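Long-range contact in alginate lyase (Chitinophaga sp. MD30, PDB 6KCW), which cleaves alginate as a bacterial member of polysaccharide lyase family 36: residues 8-13 against 231-236. Sequence-based numbering, arbitrary orientation.
Sequences INWNNY and YYDNLV. With CA (calcium ion), chain C.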
ATOM      1  N   ILE A   8       2.632  -9.464 -12.541  1.00 40.77           N
ATOM      2  CA  ILE A   8       1.254  -9.921 -12.580  1.00 40.60           C
ATOM      3  C   ILE A   8       0.451  -8.810 -13.237  1.00 41.10           C
ATOM      4  O   ILE A   8       0.327  -7.717 -12.676  1.00 42.97           O
ATOM      5  CB  ILE A   8       0.702 -10.239 -11.175  1.00 39.87           C
ATOM      6  CG1 ILE A   8       1.712 -11.062 -10.360  1.00 40.13           C
ATOM      7  CG2 ILE A   8      -0.610 -11.007 -11.281  1.00 41.62           C
ATOM      8  CD1 ILE A   8       1.390 -11.201  -8.872  1.00 35.86           C
ATOM      9  N   ASN A   9      -0.078  -9.072 -14.427  1.00 44.50           N
ATOM     10  CA  ASN A   9      -0.954  -8.120 -15.092  1.00 42.44           C
ATOM     11  C   ASN A   9      -2.349  -8.671 -15.293  1.00 41.57           C
ATOM     12  O   ASN A   9      -3.184  -7.998 -15.912  1.00 40.60           O
ATOM     13  CB  ASN A   9      -0.376  -7.689 -16.445  1.00 39.59           C
ATOM     14  CG  ASN A   9      -0.056  -8.869 -17.342  1.00 41.78           C
ATOM     15  OD1 ASN A   9      -0.497  -9.996 -17.095  1.00 43.49           O
ATOM     16  ND2 ASN A   9       0.729  -8.618 -18.383  1.00 37.90           N
ATOM     17  N   TRP A  10      -2.616  -9.886 -14.825  1.00 44.80           N
ATOM     18  CA  TRP A  10      -3.964 -10.442 -14.794  1.00 45.36           C
ATOM     19  C   TRP A  10      -4.585 -10.522 -16.185  1.00 44.06           C
ATOM     20  O   TRP A  10      -5.812 -10.567 -16.321  1.00 45.23           O
ATOM     21  CB  TRP A  10      -4.856  -9.631 -13.844  1.00 40.18           C
ATOM     22  CG  TRP A  10      -4.365  -9.686 -12.423  1.00 43.77           C
ATOM     23  CD1 TRP A  10      -4.544 -10.710 -11.538  1.00 41.73           C
ATOM     24  CD2 TRP A  10      -3.608  -8.684 -11.728  1.00 42.95           C
ATOM     25  NE1 TRP A  10      -3.952 -10.410 -10.341  1.00 46.48           N
ATOM     26  CE2 TRP A  10      -3.373  -9.172 -10.425  1.00 45.76           C
ATOM     27  CE3 TRP A  10      -3.107  -7.424 -12.079  1.00 43.07           C
ATOM     28  CZ2 TRP A  10      -2.651  -8.451  -9.473  1.00 41.44           C
ATOM     29  CZ3 TRP A  10      -2.394  -6.705 -11.128  1.00 41.55           C
ATOM     30  CH2 TRP A  10      -2.173  -7.224  -9.843  1.00 41.07           C
ATOM     31  N   ASN A  11      -3.753 -10.540 -17.229  1.00 44.78           N
ATOM     32  CA  ASN A  11      -4.266 -10.570 -18.594  1.00 44.82           C
ATOM     33  C   ASN A  11      -4.615 -11.974 -19.067  1.00 43.83           C
ATOM     34  O   ASN A  11      -5.383 -12.123 -20.024  1.00 41.36           O
ATOM     35  CB  ASN A  11      -3.251  -9.937 -19.530  1.00 42.66           C
ATOM     36  CG  ASN A  11      -3.223  -8.450 -19.393  1.00 46.26           C
ATOM     37  OD1 ASN A  11      -4.013  -7.889 -18.638  1.00 42.30           O
ATOM     38  ND2 ASN A  11      -2.313  -7.792 -20.108  1.00 45.00           N
ATOM     39  N   ASN A  12      -4.058 -12.993 -18.427  1.00 44.13           N
ATOM     40  CA  ASN A  12      -4.429 -14.380 -18.653  1.00 45.85           C
ATOM     41  C   ASN A  12      -5.691 -14.780 -17.899  1.00 46.58           C
ATOM     42  O   ASN A  12      -6.080 -15.949 -17.963  1.00 46.56           O
ATOM     43  CB  ASN A  12      -3.278 -15.291 -18.228  1.00 44.61           C
ATOM     44  CG  ASN A  12      -2.894 -15.104 -16.760  1.00 48.16           C
ATOM     45  OD1 ASN A  12      -2.808 -13.974 -16.250  1.00 44.83           O
ATOM     46  ND2 ASN A  12      -2.666 -16.217 -16.073  1.00 49.08           N
ATOM     47  N   TYR A  13      -6.331 -13.859 -17.186  1.00 43.34           N
ATOM     48  CA  TYR A  13      -7.499 -14.196 -16.389  1.00 45.27           C
ATOM     49  C   TYR A  13      -8.775 -13.827 -17.117  1.00 49.54           C
ATOM     50  O   TYR A  13      -8.828 -12.833 -17.851  1.00 52.69           O
ATOM     51  CB  TYR A  13      -7.484 -13.504 -15.023  1.00 46.03           C
ATOM     52  CG  TYR A  13      -6.657 -14.259 -14.041  1.00 46.81           C
ATOM     53  CD1 TYR A  13      -7.177 -15.371 -13.378  1.00 45.35           C
ATOM     54  CD2 TYR A  13      -5.337 -13.895 -13.803  1.00 43.40           C
ATOM     55  CE1 TYR A  13      -6.409 -16.090 -12.490  1.00 42.47           C
ATOM     56  CE2 TYR A  13      -4.557 -14.605 -12.930  1.00 44.89           C
ATOM     57  CZ  TYR A  13      -5.100 -15.699 -12.267  1.00 46.08           C
ATOM     58  OH  TYR A  13      -4.309 -16.402 -11.394  1.00 49.12           O
ATOM     59  N   TYR A 231      -9.377  -0.547  -8.943  1.00 42.86           N
ATOM     60  CA  TYR A 231      -8.807  -1.469  -9.913  1.00 40.57           C
ATOM     61  C   TYR A 231      -7.292  -1.318  -9.960  1.00 40.71           C
ATOM     62  O   TYR A 231      -6.779  -0.209 -10.131  1.00 36.08           O
ATOM     63  CB  TYR A 231      -9.397  -1.222 -11.296  1.00 42.26           C
ATOM     64  CG  TYR A 231     -10.911  -1.252 -11.371  1.00 44.44           C
ATOM     65  CD1 TYR A 231     -11.666  -0.127 -11.054  1.00 46.11           C
ATOM     66  CD2 TYR A 231     -11.583  -2.391 -11.789  1.00 42.28           C
ATOM     67  CE1 TYR A 231     -13.046  -0.145 -11.147  1.00 44.25           C
ATOM     68  CE2 TYR A 231     -12.960  -2.413 -11.885  1.00 40.75           C
ATOM     69  CZ  TYR A 231     -13.678  -1.289 -11.563  1.00 41.40           C
ATOM     70  OH  TYR A 231     -15.040  -1.312 -11.653  1.00 44.67           O
ATOM     71  N   TYR A 232      -6.585  -2.436  -9.827  1.00 42.36           N
ATOM     72  CA  TYR A 232      -5.138  -2.494  -9.957  1.00 37.67           C
ATOM     73  C   TYR A 232      -4.742  -3.275 -11.209  1.00 39.94           C
ATOM     74  O   TYR A 232      -5.492  -4.120 -11.710  1.00 40.60           O
ATOM     75  CB  TYR A 232      -4.506  -3.136  -8.713  1.00 35.86           C
ATOM     76  CG  TYR A 232      -4.937  -2.497  -7.405  1.00 42.94           C
ATOM     77  CD1 TYR A 232      -4.377  -1.295  -6.977  1.00 41.13           C
ATOM     78  CD2 TYR A 232      -5.897  -3.096  -6.591  1.00 35.79           C
ATOM     79  CE1 TYR A 232      -4.765  -0.711  -5.781  1.00 38.41           C
ATOM     80  CE2 TYR A 232      -6.293  -2.511  -5.411  1.00 40.63           C
ATOM     81  CZ  TYR A 232      -5.718  -1.318  -5.009  1.00 37.86           C
ATOM     82  OH  TYR A 232      -6.102  -0.728  -3.831  1.00 39.59           O
ATOM     83  N   ASP A 233      -3.534  -3.000 -11.701  1.00 39.23           N
ATOM     84  CA  ASP A 233      -3.024  -3.681 -12.884  1.00 39.61           C
ATOM     85  C   ASP A 233      -1.504  -3.582 -12.915  1.00 41.45           C
ATOM     86  O   ASP A 233      -0.905  -2.673 -12.325  1.00 39.54           O
ATOM     87  CB  ASP A 233      -3.614  -3.079 -14.163  1.00 40.74           C
ATOM     88  CG  ASP A 233      -3.639  -4.063 -15.315  1.00 43.08           C
ATOM     89  OD1 ASP A 233      -2.929  -5.091 -15.231  1.00 41.55           O
ATOM     90  OD2 ASP A 233      -4.375  -3.803 -16.296  1.00 38.30           O
ATOM     91  N   ASN A 234      -0.888  -4.542 -13.612  1.00 39.63           N
ATOM     92  CA  ASN A 234       0.501  -4.435 -14.055  1.00 39.48           C
ATOM     93  C   ASN A 234       1.478  -4.332 -12.885  1.00 42.97           C
ATOM     94  O   ASN A 234       2.370  -3.479 -12.871  1.00 46.72           O
ATOM     95  CB  ASN A 234       0.667  -3.246 -15.003  1.00 41.85           C
ATOM     96  CG  ASN A 234      -0.151  -3.399 -16.271  1.00 39.02           C
ATOM     97  OD1 ASN A 234      -0.118  -4.444 -16.911  1.00 40.35           O
ATOM     98  ND2 ASN A 234      -0.900  -2.363 -16.630  1.00 35.81           N
ATOM     99  N   LEU A 235       1.328  -5.232 -11.912  1.00 39.74           N
ATOM    100  CA  LEU A 235       2.179  -5.230 -10.731  1.00 37.11           C
ATOM    101  C   LEU A 235       3.537  -5.834 -11.059  1.00 38.57           C
ATOM    102  O   LEU A 235       3.620  -6.989 -11.485  1.00 38.48           O
ATOM    103  CB  LEU A 235       1.524  -6.017  -9.597  1.00 39.84           C
ATOM    104  CG  LEU A 235       2.460  -6.208  -8.395  1.00 39.76           C
ATOM    105  CD1 LEU A 235       2.739  -4.885  -7.678  1.00 37.36           C
ATOM    106  CD2 LEU A 235       1.917  -7.238  -7.434  1.00 38.37           C
ATOM    107  N   VAL A 236       4.603  -5.068 -10.838  1.00 38.53           N
ATOM    108  CA  VAL A 236       5.971  -5.555 -11.007  1.00 38.40           C
ATOM    109  C   VAL A 236       6.709  -5.327  -9.696  1.00 38.05           C
ATOM    110  O   VAL A 236       6.898  -4.182  -9.267  1.00 38.84           O
ATOM    111  CB  VAL A 236       6.695  -4.881 -12.181  1.00 38.71           C
ATOM    112  CG1 VAL A 236       8.098  -5.443 -12.313  1.00 35.36           C
ATOM    113  CG2 VAL A 236       5.917  -5.100 -13.469  1.00 33.59           C
TER
HETATM  114 CA    CA C 302      -4.014  -6.324 -17.088  1.00 45.25          CA
HETATM  115  O   HOH W   1       2.228  -5.632 -18.057  1.00 46.03           O
HETATM  116  O   HOH W   2      -4.963  -5.833 -18.929  1.00 30.00           O
HETATM  117  O   HOH W   3      -1.777  -5.484 -18.281  1.00 35.68           O
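The indole of W10 turns the outer rim of its six-membered ring to the backbone of the strand 228-241, its CZ3 lying 3.6 Å from CA of D233, with N of N234 also near the ring plane at that edge. This is a calcium site on the concanavalin-type beta fold, where the loop that follows strand 5-8 stays close to strand 228-241, the antiparallel partner of 5-8. From CG, set beside the backbone N (chi1 -63°), the indole reaches alongside the D233 side chain, the two running in opposite senses with planes 55° apart. CH2 of the same ring also meets CB of L235 at 3.9 Å, while CG2 of I8 sits over one face of the indole, offset toward its rim; L45 and I40 add contacts from the neighbouring strands. An alanine in place of W10 would probably open a gap between the loop and the strand and deprive L235 of its aromatic neighbour. The strands are joined at the hydrogen-bonded antiparallel pair I8 and L235: N of I8 donates to O of L235 at 2.9 Å, and N of L235 donates back to O of I8. Just beyond this pair the loop leaves the sheet and reaches the metal. The calcium ion takes O of N9 at 2.2 Å, OD1 of N11, both carboxylate oxygens of D233, two waters and O of G43. The ion thus ties the loop to the strand, and would probably offset the repulsion between O of N9 and OD1 of D233, 3.0 Å apart. ND2 of N234 is hydrogen-bonded to OD2 of D77; OD1 of N234 lies 3.3 Å from CB of N9 and accepts a hydrogen bond from a water at 2.9 Å, which weakly accepts from ND2 of N9.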